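Local coordinates for protein beta-phenylalanine aminotransferase (PDB 4AO9) that uses pyridoxal-5'-phosphate to transfer the amino group of beta-phenylalanine, a beta-amino acid, to a keto acid, as a class-III aminotransferase, at residues Glu77-Trp82 with Ser424-Asp429; Phe92-Thr97 with Phe420-Leu425; Pro203-Gln208 with Pro240-Ala245. One frame throughout, in Å; residues are numbered along the deposited sequence.

Contact 1: residues Glu77-Trp82 with Ser424-Asp429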
# COMPACT_ATOMS: atom_id res chain seq x y z
N GLU A 77 -21.89 11.61 -5.43
CA GLU A 77 -23.10 10.92 -4.97
C GLU A 77 -23.56 9.99 -6.07
O GLU A 77 -23.72 10.42 -7.20
CB GLU A 77 -24.21 11.92 -4.66
CG GLU A 77 -25.44 11.29 -4.02
CD GLU A 77 -26.54 12.28 -3.74
OE1 GLU A 77 -26.27 13.51 -3.72
OE2 GLU A 77 -27.69 11.83 -3.55
N GLY A 78 -23.75 8.71 -5.76
CA GLY A 78 -24.07 7.73 -6.80
C GLY A 78 -23.00 7.77 -7.87
O GLY A 78 -21.81 7.72 -7.56
N ALA A 79 -23.40 7.87 -9.13
CA ALA A 79 -22.46 8.00 -10.24
C ALA A 79 -22.33 9.46 -10.72
O ALA A 79 -22.02 9.71 -11.89
CB ALA A 79 -22.85 7.06 -11.40
N ALA A 80 -22.57 10.41 -9.81
CA ALA A 80 -22.38 11.83 -10.09
C ALA A 80 -21.20 12.42 -9.32
O ALA A 80 -20.93 12.03 -8.17
CB ALA A 80 -23.65 12.62 -9.78
N LEU A 81 -20.48 13.32 -9.97
CA LEU A 81 -19.38 14.07 -9.35
C LEU A 81 -19.58 15.56 -9.58
O LEU A 81 -20.06 15.98 -10.64
CB LEU A 81 -18.02 13.64 -9.91
CG LEU A 81 -17.54 12.22 -9.56
CD1 LEU A 81 -16.35 11.83 -10.42
CD2 LEU A 81 -17.19 12.11 -8.08
N TRP A 82 -19.20 16.36 -8.59
CA TRP A 82 -19.20 17.82 -8.71
C TRP A 82 -17.79 18.34 -8.52
O TRP A 82 -17.10 17.94 -7.57
CB TRP A 82 -20.08 18.47 -7.65
CG TRP A 82 -21.56 18.29 -7.82
CD1 TRP A 82 -22.45 19.20 -8.32
CD2 TRP A 82 -22.33 17.14 -7.45
NE1 TRP A 82 -23.72 18.68 -8.30
CE2 TRP A 82 -23.68 17.42 -7.78
CE3 TRP A 82 -22.01 15.88 -6.90
CZ2 TRP A 82 -24.71 16.50 -7.55
CZ3 TRP A 82 -23.04 14.97 -6.67
CH2 TRP A 82 -24.38 15.28 -7.00
N SER A 424 -19.99 1.88 -13.62
CA SER A 424 -20.24 1.59 -12.22
C SER A 424 -21.73 1.29 -12.02
O SER A 424 -22.55 1.61 -12.89
CB SER A 424 -19.78 2.76 -11.34
OG SER A 424 -20.42 3.96 -11.73
N LEU A 425 -22.07 0.68 -10.88
CA LEU A 425 -23.45 0.22 -10.67
C LEU A 425 -24.54 1.30 -10.72
O LEU A 425 -25.62 1.00 -11.23
CB LEU A 425 -23.56 -0.59 -9.38
CG LEU A 425 -22.76 -1.89 -9.31
CD1 LEU A 425 -22.74 -2.40 -7.88
CD2 LEU A 425 -23.32 -2.95 -10.26
N PRO A 426 -24.30 2.52 -10.20
CA PRO A 426 -25.40 3.50 -10.23
C PRO A 426 -25.67 4.13 -11.59
O PRO A 426 -26.69 4.81 -11.73
CB PRO A 426 -24.96 4.59 -9.22
CG PRO A 426 -23.85 3.97 -8.44
CD PRO A 426 -23.19 2.97 -9.33
N LEU A 427 -24.80 3.93 -12.57
CA LEU A 427 -25.03 4.52 -13.89
C LEU A 427 -26.32 4.00 -14.50
O LEU A 427 -26.54 2.79 -14.58
CB LEU A 427 -23.90 4.20 -14.85
CG LEU A 427 -22.64 5.04 -14.81
CD1 LEU A 427 -21.69 4.45 -15.84
CD2 LEU A 427 -22.90 6.51 -15.12
N THR A 428 -27.16 4.93 -14.95
CA THR A 428 -28.43 4.57 -15.55
C THR A 428 -28.29 4.36 -17.05
O THR A 428 -27.30 4.79 -17.66
CB THR A 428 -29.50 5.65 -15.27
OG1 THR A 428 -29.11 6.87 -15.92
CG2 THR A 428 -29.64 5.89 -13.76
N ASP A 429 -29.29 3.71 -17.65
CA ASP A 429 -29.35 3.59 -19.10
C ASP A 429 -29.38 4.96 -19.78
O ASP A 429 -28.80 5.13 -20.85
CB ASP A 429 -30.53 2.69 -19.52
CG ASP A 429 -30.28 1.22 -19.22
OD1 ASP A 429 -29.11 0.81 -19.06
OD2 ASP A 429 -31.27 0.45 -19.16
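Pro426 lays one edge of its ring against the tip of the turn at Gly78 and Ala79. From its CB, which faces the turn, the closest atom is the backbone N of Ala79, 3.6 Å away, with the methyl CB of Ala79 beside it at 3.9 Å. One bond further on, Pro426 CG stands 3.9 Å from Gly78 C, so the ring spans the peptide that joins the two corner residues. The Ala79 methyl points at the other segment and also meets Leu427, lying 3.8 Å from its CD2; CG, anti to the Leu427 carbonyl carbon (chi1 -82°), sets the isobutyl group so that CD2 meets the methyl. Ser424 OG also lies 4.0 Å from that methyl. No hydrogen bond crosses; the contact is small, made by van der Waals packing. Each side is fixed by its own turn: a type II' turn from Glu77 to Ala80, with positive phi at Gly78, makes a tight two-residue beta hairpin, and a type I turn runs from Ser424 to Leu427. The hairpin joins strands 72-77 and 80-83, and its tip rests on the loop between strand 420-422 and helix 429-445, whose N-cap is Thr428.

Contact 2: residues Phe92-Thr97 with Phe420-Leu425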
# COMPACT_ATOMS: atom_id res chain seq x y z
N PHE A 92 -17.91 8.60 -15.70
CA PHE A 92 -17.56 7.47 -16.55
C PHE A 92 -16.13 6.98 -16.37
O PHE A 92 -15.55 6.38 -17.27
CB PHE A 92 -17.85 7.81 -18.03
CG PHE A 92 -19.29 7.64 -18.40
CD1 PHE A 92 -20.22 8.63 -18.12
CD2 PHE A 92 -19.72 6.45 -19.00
CE1 PHE A 92 -21.56 8.46 -18.45
CE2 PHE A 92 -21.05 6.28 -19.34
CZ PHE A 92 -21.97 7.28 -19.06
N ILE A 93 -15.58 7.21 -15.19
CA ILE A 93 -14.23 6.71 -14.87
C ILE A 93 -14.17 5.94 -13.53
O ILE A 93 -13.40 4.99 -13.38
CB ILE A 93 -13.15 7.83 -15.04
CG1 ILE A 93 -11.75 7.34 -14.67
CG2 ILE A 93 -13.52 9.07 -14.23
CD1 ILE A 93 -11.24 6.16 -15.51
N ALA A 94 -14.97 6.35 -12.55
CA ALA A 94 -15.21 5.55 -11.34
C ALA A 94 -13.94 4.99 -10.69
O ALA A 94 -13.78 3.76 -10.54
CB ALA A 94 -16.24 4.43 -11.64
N GLU A 95 -13.03 5.90 -10.33
CA GLU A 95 -11.78 5.59 -9.64
C GLU A 95 -10.98 4.49 -10.34
O GLU A 95 -10.42 3.60 -9.71
CB GLU A 95 -12.04 5.29 -8.16
CG GLU A 95 -10.83 5.54 -7.25
CD GLU A 95 -10.39 6.99 -7.24
OE1 GLU A 95 -9.59 7.39 -8.11
OE2 GLU A 95 -10.83 7.74 -6.35
N TYR A 96 -10.95 4.57 -11.67
CA TYR A 96 -10.13 3.67 -12.48
C TYR A 96 -10.46 2.21 -12.17
O TYR A 96 -9.57 1.37 -12.07
CB TYR A 96 -8.62 4.00 -12.32
CG TYR A 96 -8.27 5.25 -13.11
CD1 TYR A 96 -8.53 6.53 -12.59
CD2 TYR A 96 -7.74 5.16 -14.39
CE1 TYR A 96 -8.26 7.68 -13.34
CE2 TYR A 96 -7.46 6.30 -15.13
CZ TYR A 96 -7.72 7.55 -14.60
OH TYR A 96 -7.45 8.67 -15.35
N THR A 97 -11.77 1.96 -12.03
CA THR A 97 -12.40 0.65 -11.75
C THR A 97 -12.60 0.32 -10.27
O THR A 97 -13.36 -0.59 -9.95
CB THR A 97 -11.77 -0.58 -12.48
OG1 THR A 97 -10.60 -1.01 -11.78
CG2 THR A 97 -11.44 -0.29 -13.94
N PHE A 420 -10.18 6.07 -21.13
CA PHE A 420 -10.67 4.90 -20.39
C PHE A 420 -12.07 5.16 -19.84
O PHE A 420 -12.28 6.14 -19.12
CB PHE A 420 -9.67 4.63 -19.25
CG PHE A 420 -9.90 3.37 -18.45
CD1 PHE A 420 -10.49 2.22 -19.00
CD2 PHE A 420 -9.45 3.32 -17.13
CE1 PHE A 420 -10.64 1.05 -18.21
CE2 PHE A 420 -9.58 2.15 -16.36
CZ PHE A 420 -10.18 1.02 -16.90
N VAL A 421 -13.01 4.30 -20.21
CA VAL A 421 -14.41 4.39 -19.81
C VAL A 421 -14.74 3.21 -18.90
O VAL A 421 -14.45 2.06 -19.25
CB VAL A 421 -15.33 4.36 -21.05
CG1 VAL A 421 -16.81 4.24 -20.64
CG2 VAL A 421 -15.10 5.59 -21.89
N VAL A 422 -15.32 3.51 -17.75
CA VAL A 422 -15.54 2.50 -16.71
C VAL A 422 -16.97 2.61 -16.22
O VAL A 422 -17.36 3.65 -15.69
CB VAL A 422 -14.59 2.74 -15.50
CG1 VAL A 422 -14.85 1.76 -14.36
CG2 VAL A 422 -13.11 2.68 -15.92
N LEU A 423 -17.75 1.55 -16.38
CA LEU A 423 -19.11 1.54 -15.84
C LEU A 423 -19.09 1.23 -14.35
O LEU A 423 -18.25 0.46 -13.86
CB LEU A 423 -20.00 0.54 -16.59
CG LEU A 423 -20.72 1.00 -17.86
CD1 LEU A 423 -20.05 2.15 -18.65
CD2 LEU A 423 -21.07 -0.18 -18.75
N SER A 424 -19.99 1.88 -13.62
CA SER A 424 -20.24 1.59 -12.22
C SER A 424 -21.73 1.29 -12.02
O SER A 424 -22.55 1.61 -12.89
CB SER A 424 -19.78 2.76 -11.34
OG SER A 424 -20.42 3.96 -11.73
N LEU A 425 -22.07 0.68 -10.88
CA LEU A 425 -23.45 0.22 -10.67
C LEU A 425 -24.54 1.30 -10.72
O LEU A 425 -25.62 1.00 -11.23
CB LEU A 425 -23.56 -0.59 -9.38
CG LEU A 425 -22.76 -1.89 -9.31
CD1 LEU A 425 -22.74 -2.40 -7.88
CD2 LEU A 425 -23.32 -2.95 -10.26
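Phe420 and Tyr96 meet with Tyr96 CD2 at the edge of the Phe420 ring, near its plane and 3.7 Å from Phe420 CD2. Ile93 fills the angle between them: its CG1 extends anti to its backbone N (chi1 178°), which carries CD1 over the centre of the Tyr96 ring, 3.6 Å above the plane, and up to Phe420 CD2. The Ile93 and Phe420 side chains cross at about a right angle. Thr97 comes in at the far end of the Phe420 ring, its CG2 3.5 Å from Phe420 CZ, while Val422 CG2 lies over the centre of one face of that ring. Strand 420-422, an outer strand of a three-stranded antiparallel sheet, is thus held against the loop that follows strand 88-91. One backbone bond joins them, Val422 N to Phe92 O at 2.9 Å, with the donor well above the carbonyl plane; Val421 CA adds a CH...O contact to the same oxygen. Val422 CB presses close to Ile93 O, at 3.3 Å. A serine in place of Thr97 would lack CG2, and Phe420 CZ and Val422 CG2 would probably lose the methyl that packs against both, with a gap opening on the Thr97 side. Thr97 OG1 donates to a lone pair of Tyr96 O, in the carbonyl plane, and its side chain touches Lys287 of the pyridoxal-5'-phosphate pocket. Toward the other end, the Phe92 and Val421 side chains run side by side, and Ala94 CB packs 3.9 Å from Ser424 CB. The Glu95 carboxylate makes a salt bridge with Arg61 and accepts a hydrogen bond from Thr123 N of the second subunit.

Contact 3: residues Pro203-Gln208 with Pro240-Ala245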
# COMPACT_ATOMS: atom_id res chain seq x y z
N PRO A 203 6.51 -9.11 -26.42
CA PRO A 203 5.35 -8.42 -26.98
C PRO A 203 4.02 -9.03 -26.55
O PRO A 203 3.83 -10.24 -26.64
CB PRO A 203 5.54 -8.56 -28.50
CG PRO A 203 6.91 -9.12 -28.68
CD PRO A 203 7.31 -9.81 -27.44
N TYR A 204 3.09 -8.20 -26.10
CA TYR A 204 1.74 -8.69 -25.78
C TYR A 204 1.07 -9.26 -27.03
O TYR A 204 1.21 -8.72 -28.13
CB TYR A 204 0.90 -7.56 -25.20
CG TYR A 204 -0.35 -8.00 -24.46
CD1 TYR A 204 -0.26 -8.67 -23.24
CD2 TYR A 204 -1.61 -7.71 -24.96
CE1 TYR A 204 -1.40 -9.04 -22.53
CE2 TYR A 204 -2.77 -8.08 -24.27
CZ TYR A 204 -2.66 -8.73 -23.05
OH TYR A 204 -3.78 -9.10 -22.35
N ASN A 205 0.34 -10.36 -26.85
CA ASN A 205 -0.44 -11.00 -27.92
C ASN A 205 0.38 -11.59 -29.05
O ASN A 205 -0.13 -11.80 -30.14
CB ASN A 205 -1.54 -10.06 -28.45
CG ASN A 205 -2.80 -10.15 -27.63
OD1 ASN A 205 -3.07 -11.18 -27.03
ND2 ASN A 205 -3.60 -9.07 -27.60
N ASP A 206 1.65 -11.86 -28.79
CA ASP A 206 2.50 -12.58 -29.74
C ASP A 206 2.80 -13.96 -29.18
O ASP A 206 3.75 -14.16 -28.42
CB ASP A 206 3.79 -11.79 -29.98
CG ASP A 206 4.67 -12.41 -31.06
OD1 ASP A 206 4.47 -13.59 -31.42
OD2 ASP A 206 5.58 -11.69 -31.52
N ALA A 207 1.96 -14.92 -29.55
CA ALA A 207 2.06 -16.29 -29.06
C ALA A 207 3.38 -16.95 -29.46
O ALA A 207 4.00 -17.65 -28.65
CB ALA A 207 0.87 -17.14 -29.53
N GLN A 208 3.80 -16.72 -30.70
CA GLN A 208 4.97 -17.40 -31.25
C GLN A 208 6.23 -16.94 -30.52
O GLN A 208 7.05 -17.77 -30.11
CB GLN A 208 5.07 -17.14 -32.75
CG GLN A 208 6.18 -17.86 -33.49
CD GLN A 208 6.20 -17.50 -34.96
OE1 GLN A 208 5.26 -17.80 -35.70
NE2 GLN A 208 7.27 -16.84 -35.40
N PRO A 240 -6.99 -15.60 -26.88
CA PRO A 240 -6.94 -16.99 -26.40
C PRO A 240 -5.66 -17.75 -26.76
O PRO A 240 -5.08 -18.42 -25.88
CB PRO A 240 -8.15 -17.63 -27.08
CG PRO A 240 -9.13 -16.52 -27.17
CD PRO A 240 -8.32 -15.26 -27.42
N ASP A 241 -5.20 -17.65 -28.00
CA ASP A 241 -3.99 -18.37 -28.45
C ASP A 241 -2.76 -17.96 -27.65
O ASP A 241 -1.93 -18.79 -27.27
CB ASP A 241 -3.76 -18.24 -29.97
CG ASP A 241 -3.26 -16.85 -30.39
OD1 ASP A 241 -3.75 -15.81 -29.88
OD2 ASP A 241 -2.38 -16.78 -31.28
N PHE A 242 -2.67 -16.66 -27.37
CA PHE A 242 -1.55 -16.08 -26.65
C PHE A 242 -1.58 -16.51 -25.19
O PHE A 242 -0.58 -16.99 -24.66
CB PHE A 242 -1.62 -14.55 -26.79
CG PHE A 242 -0.71 -13.81 -25.85
CD1 PHE A 242 0.68 -13.87 -25.99
CD2 PHE A 242 -1.25 -13.02 -24.85
CE1 PHE A 242 1.52 -13.17 -25.14
CE2 PHE A 242 -0.42 -12.31 -23.98
CZ PHE A 242 0.96 -12.38 -24.12
N LEU A 243 -2.73 -16.33 -24.54
CA LEU A 243 -2.83 -16.67 -23.13
C LEU A 243 -2.64 -18.17 -22.88
O LEU A 243 -1.97 -18.56 -21.93
CB LEU A 243 -4.12 -16.13 -22.51
CG LEU A 243 -4.31 -14.61 -22.53
CD1 LEU A 243 -5.70 -14.27 -22.00
CD2 LEU A 243 -3.22 -13.89 -21.72
N GLN A 244 -3.19 -19.01 -23.76
CA GLN A 244 -2.96 -20.45 -23.68
C GLN A 244 -1.48 -20.80 -23.89
O GLN A 244 -0.94 -21.69 -23.22
CB GLN A 244 -3.87 -21.21 -24.66
CG GLN A 244 -3.83 -22.74 -24.54
CD GLN A 244 -4.22 -23.27 -23.16
OE1 GLN A 244 -5.02 -22.66 -22.43
NE2 GLN A 244 -3.67 -24.43 -22.80
N ALA A 245 -0.82 -20.11 -24.82
CA ALA A 245 0.62 -20.30 -25.04
C ALA A 245 1.41 -20.00 -23.76
O ALA A 245 2.37 -20.70 -23.46
CB ALA A 245 1.12 -19.46 -26.21
O HOH W 1 -0.05 -14.58 -31.68
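Phe242 reaches from its helix under the bend at Tyr204 and Asn205, with its ring lying flat against the backbone there. Asn205 N sits over the centre of one face, 3.3 Å above the plane, and Tyr204 C lies over the same ring nearer its rim. The ring gets there because CG extends anti to the Phe242 backbone N (chi1 167°). Its edge then points at the face of Tyr204 in an edge-to-face pair, centroids 5.2 Å apart and planes at 67°. On the same side of the ring as Asn205 N, Asn205 OD1 stands 3.4 Å from Phe242 CD2, next to the CE2 that meets Tyr204, the amide set steeply to the ring. Ala207 CB settles between Asp241 OD2 and Ala245 CB, the latter 4.1 Å away. No direct hydrogen bond crosses; instead one water takes the N-H of Ala207 at 2.9 Å and donates to Asn205 O and to Asp241 OD2.

A second shell holds these groups in place. Tyr204 OH bonds to the backbone O of Glu227, a residue of the pyridoxal-5'-phosphate pocket, and the Asn205 amide is pinned by Arg388 O, Pro237 O and Gln239 N, which fixes its rotation. Asp206 N-caps the helix that follows and binds Thr209 OG1, while Phe175 makes a further edge-to-face pair with Phe242. The contact therefore ties the type II turn leaving strand 198-202, an outer strand of the seven-stranded sheet, to the first turn of helix 240-253, just where helix 207-216 begins; Ala245 also touches Arg211 on that helix.

How the contacts relate
Contacts 1 and 2 share Ser424 and Leu425 and lie side by side, centres about 10 Å apart: one chain segment meets the hairpin tip with its loop and the buried loop after strand 88-91 with its strand. Leu427 CD1 touching Phe92 CE2 makes the two continuous. Contact 2 is wholly buried and the nearest to the chain's centre, built of rings, branched side chains and a backbone bond; contact 1 is smaller, partly buried and without any hydrogen bond across it, mostly van der Waals. Contact 3, also partly buried, lies across the chain's centre from contact 1, beside the seven-stranded sheet; it joins other elements, and there a water does the polar bridging.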